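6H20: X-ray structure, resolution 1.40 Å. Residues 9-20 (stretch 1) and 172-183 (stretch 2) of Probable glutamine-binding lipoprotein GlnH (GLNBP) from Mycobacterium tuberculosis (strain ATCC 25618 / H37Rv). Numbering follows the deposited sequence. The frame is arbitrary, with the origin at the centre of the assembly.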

# COMPACT_ATOMS: atom_id res chain seq x y z
N ILE A 9 -4.16 2.86 22.48
CA ILE A 9 -2.81 2.71 23.01
C ILE A 9 -2.57 1.23 23.29
O ILE A 9 -3.23 0.63 24.15
CB ILE A 9 -2.62 3.58 24.26
CG1 ILE A 9 -2.97 5.04 23.97
CG2 ILE A 9 -1.19 3.44 24.78
CD1 ILE A 9 -3.17 5.90 25.23
N MET A 10 -1.63 0.63 22.56
CA MET A 10 -1.44 -0.81 22.64
C MET A 10 -0.74 -1.19 23.96
O MET A 10 -0.02 -0.38 24.54
CB MET A 10 -0.61 -1.27 21.45
CG MET A 10 -1.40 -1.26 20.15
SD MET A 10 -0.47 -1.81 18.70
CE MET A 10 0.93 -2.62 19.44
N PRO A 11 -0.96 -2.41 24.45
CA PRO A 11 -0.30 -2.83 25.71
C PRO A 11 1.20 -2.90 25.53
O PRO A 11 1.67 -3.29 24.45
CB PRO A 11 -0.89 -4.22 25.99
CG PRO A 11 -1.78 -4.56 24.87
CD PRO A 11 -1.73 -3.49 23.82
N PRO A 12 1.99 -2.54 26.54
CA PRO A 12 3.45 -2.63 26.39
C PRO A 12 3.87 -4.08 26.23
O PRO A 12 3.48 -4.96 27.00
CB PRO A 12 3.98 -2.03 27.70
CG PRO A 12 2.82 -1.33 28.33
CD PRO A 12 1.59 -2.04 27.87
N GLN A 13 4.65 -4.33 25.19
CA GLN A 13 5.13 -5.67 24.91
C GLN A 13 6.63 -5.62 24.69
O GLN A 13 7.16 -4.58 24.26
CB GLN A 13 4.43 -6.25 23.67
CG GLN A 13 2.93 -6.48 23.87
CD GLN A 13 2.23 -6.96 22.62
OE1 GLN A 13 1.99 -8.15 22.44
NE2 GLN A 13 1.89 -6.02 21.74
N PRO A 14 7.34 -6.70 24.99
CA PRO A 14 8.77 -6.71 24.74
C PRO A 14 9.03 -6.61 23.25
O PRO A 14 8.19 -7.03 22.43
CB PRO A 14 9.22 -8.06 25.30
CG PRO A 14 8.02 -8.92 25.15
CD PRO A 14 6.85 -8.02 25.44
N PRO A 15 10.17 -6.04 22.86
CA PRO A 15 10.46 -5.92 21.43
C PRO A 15 10.50 -7.28 20.76
O PRO A 15 10.94 -8.28 21.34
CB PRO A 15 11.84 -5.25 21.41
CG PRO A 15 11.91 -4.50 22.72
CD PRO A 15 11.16 -5.36 23.70
N LEU A 16 9.98 -7.33 19.54
CA LEU A 16 10.11 -8.54 18.75
C LEU A 16 11.48 -8.56 18.08
O LEU A 16 12.01 -7.52 17.69
CB LEU A 16 9.03 -8.57 17.66
CG LEU A 16 7.58 -8.73 18.11
CD1 LEU A 16 6.63 -8.54 16.94
CD2 LEU A 16 7.38 -10.09 18.76
N PRO A 17 12.08 -9.74 17.93
CA PRO A 17 13.35 -9.81 17.23
C PRO A 17 13.14 -9.58 15.74
O PRO A 17 12.07 -9.90 15.20
CB PRO A 17 13.84 -11.25 17.50
CG PRO A 17 12.64 -12.01 17.96
CD PRO A 17 11.49 -11.07 18.18
N PRO A 18 14.11 -8.99 15.05
CA PRO A 18 14.03 -8.95 13.59
C PRO A 18 14.16 -10.37 13.06
O PRO A 18 15.08 -11.11 13.43
CB PRO A 18 15.23 -8.08 13.18
CG PRO A 18 15.98 -7.75 14.44
CD PRO A 18 15.42 -8.55 15.56
N ASP A 19 13.21 -10.78 12.23
CA ASP A 19 13.11 -12.15 11.77
C ASP A 19 13.83 -12.29 10.43
O ASP A 19 13.45 -11.66 9.44
CB ASP A 19 11.65 -12.58 11.64
CG ASP A 19 11.50 -14.03 11.26
OD1 ASP A 19 11.95 -14.90 12.04
OD2 ASP A 19 10.95 -14.31 10.18
N SER A 20 14.87 -13.13 10.41
CA SER A 20 15.72 -13.29 9.23
C SER A 20 15.19 -14.33 8.24
O SER A 20 15.74 -14.45 7.14
CB SER A 20 17.15 -13.65 9.64
OG SER A 20 17.21 -14.94 10.22
N SER A 172 3.92 -1.90 8.94
CA SER A 172 4.53 -0.80 9.68
C SER A 172 4.50 -1.07 11.17
O SER A 172 5.48 -0.82 11.88
CB SER A 172 3.77 0.49 9.38
OG SER A 172 3.53 0.62 7.99
N LEU A 173 3.37 -1.59 11.66
CA LEU A 173 3.24 -1.96 13.06
C LEU A 173 4.27 -3.01 13.43
O LEU A 173 4.94 -2.90 14.46
CB LEU A 173 1.82 -2.48 13.31
CG LEU A 173 1.48 -3.11 14.66
CD1 LEU A 173 1.89 -2.22 15.82
CD2 LEU A 173 -0.02 -3.42 14.71
N ARG A 174 4.43 -4.02 12.58
CA ARG A 174 5.39 -5.08 12.86
C ARG A 174 6.81 -4.54 13.01
O ARG A 174 7.56 -4.97 13.90
CB ARG A 174 5.31 -6.16 11.78
CG ARG A 174 6.35 -7.26 11.92
CD ARG A 174 6.12 -8.11 13.17
NE ARG A 174 7.11 -9.18 13.27
CZ ARG A 174 8.39 -8.99 13.62
NH1 ARG A 174 9.22 -10.02 13.68
NH2 ARG A 174 8.82 -7.78 13.90
N ARG A 175 7.18 -3.55 12.19
CA ARG A 175 8.53 -3.00 12.28
C ARG A 175 8.72 -2.15 13.54
O ARG A 175 9.78 -2.20 14.17
CB ARG A 175 8.82 -2.18 11.02
CG ARG A 175 10.15 -1.42 11.04
CD ARG A 175 11.33 -2.38 11.17
NE ARG A 175 12.62 -1.68 11.23
CZ ARG A 175 13.17 -1.22 12.34
NH1 ARG A 175 12.55 -1.35 13.51
NH2 ARG A 175 14.35 -0.61 12.29
N ILE A 176 7.71 -1.36 13.91
CA ILE A 176 7.80 -0.59 15.15
C ILE A 176 7.88 -1.51 16.37
O ILE A 176 8.47 -1.15 17.40
CB ILE A 176 6.60 0.39 15.24
CG1 ILE A 176 6.69 1.40 14.10
CG2 ILE A 176 6.56 1.09 16.59
CD1 ILE A 176 7.99 2.11 14.01
N ARG A 177 7.28 -2.70 16.29
CA ARG A 177 7.36 -3.65 17.40
C ARG A 177 8.76 -4.22 17.61
O ARG A 177 8.98 -4.92 18.60
CB ARG A 177 6.35 -4.78 17.20
CG ARG A 177 4.90 -4.37 17.41
CD ARG A 177 4.49 -4.51 18.88
NE ARG A 177 4.34 -5.92 19.25
CZ ARG A 177 5.19 -6.58 20.02
NH1 ARG A 177 6.25 -5.96 20.53
NH2 ARG A 177 4.99 -7.86 20.29
N GLU A 178 9.70 -3.96 16.70
CA GLU A 178 11.08 -4.38 16.87
C GLU A 178 11.90 -3.39 17.67
O GLU A 178 12.99 -3.74 18.13
CB GLU A 178 11.75 -4.60 15.52
CG GLU A 178 11.15 -5.73 14.73
CD GLU A 178 11.69 -5.83 13.32
OE1 GLU A 178 12.68 -5.13 13.00
OE2 GLU A 178 11.12 -6.60 12.52
N ILE A 179 11.41 -2.17 17.86
CA ILE A 179 12.25 -1.12 18.44
C ILE A 179 12.44 -1.38 19.92
O ILE A 179 11.49 -1.68 20.65
CB ILE A 179 11.63 0.26 18.16
CG1 ILE A 179 11.65 0.54 16.66
CG2 ILE A 179 12.40 1.34 18.90
CD1 ILE A 179 10.82 1.76 16.26
N ALA A 180 13.69 -1.24 20.38
CA ALA A 180 14.06 -1.51 21.77
C ALA A 180 14.85 -0.32 22.29
O ALA A 180 15.87 0.06 21.67
CB ALA A 180 14.89 -2.79 21.85
N PRO A 181 14.43 0.32 23.39
CA PRO A 181 13.17 0.11 24.10
C PRO A 181 11.98 0.55 23.25
O PRO A 181 12.16 1.38 22.36
CB PRO A 181 13.29 1.00 25.35
CG PRO A 181 14.73 1.39 25.43
CD PRO A 181 15.28 1.34 24.05
N PRO A 182 10.80 0.00 23.52
CA PRO A 182 9.67 0.23 22.62
C PRO A 182 9.21 1.68 22.67
O PRO A 182 9.33 2.36 23.71
CB PRO A 182 8.58 -0.71 23.17
CG PRO A 182 9.37 -1.80 23.86
CD PRO A 182 10.50 -1.05 24.50
N PRO A 183 8.66 2.19 21.58
CA PRO A 183 7.81 3.38 21.66
C PRO A 183 6.54 3.03 22.42
O PRO A 183 6.22 1.87 22.66
CB PRO A 183 7.48 3.68 20.20
CG PRO A 183 8.27 2.72 19.38
CD PRO A 183 8.60 1.57 20.25
O HOH W 1 7.10 -3.48 21.42

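Three direct hydrogen bonds join the stretches, and each uses a backbone carbonyl as acceptor. Leu16 N donates to Arg177 O at 2.8 Å with an N-H...O angle of 168°, so this bond is short and nearly straight. Arg177 NH1 donates to Pro14 O at 2.9 Å and 167°. Arg174 NH1 donates to Pro17 O at 3.2 Å and 160°, a longer bond. Stretch 1 is rich in proline, which has no backbone N-H to give. A proline carbonyl can still accept, and Arg177 and Arg174 reach those of Pro14 and Pro17 with side-chain donors.

One water adds a bridge. The oxygen of water 1 lies 3.0 Å from Gln13 O, to which it donates, and 2.8 Å from Arg177 NH1, from which it accepts. NH1 thus serves both Pro14 O and the water.

Two CA-H...O contacts lie beside the Leu16 N to Arg177 O bond. Pro15 CA lies 3.3 Å from Arg177 O, the same oxygen that accepts from Leu16 N. Glu178 CA lies 3.4 Å from Leu16 O.

The Arg177 guanidinium is covered on both faces. Leu16 CG packs over one, 3.5 Å from Arg177 NH2. Gln13 NE2 lies over the opposite face, 3.5 Å from Arg177 NE; both atoms are donors, so this is not a hydrogen bond. Pro14 O sits at the edge, near the plane, where an N-H can reach it. Arg174 repeats part of this pattern: Leu16 CD1 lies over one face, 3.8 Å from Arg174 NE, and Pro17 O is at the edge.

A salt bridge within stretch 2, Arg174 NH2 to Glu178 OE2 at 2.9 Å, involves the same guanidinium that donates to Pro17 O.

Apolar contacts flank the polar ones. Met10 SD meets Leu173 CD1 at 3.7 Å. Pro15 CG touches Ala180 CB at 3.5 Å and Pro182 CG at 3.9 Å.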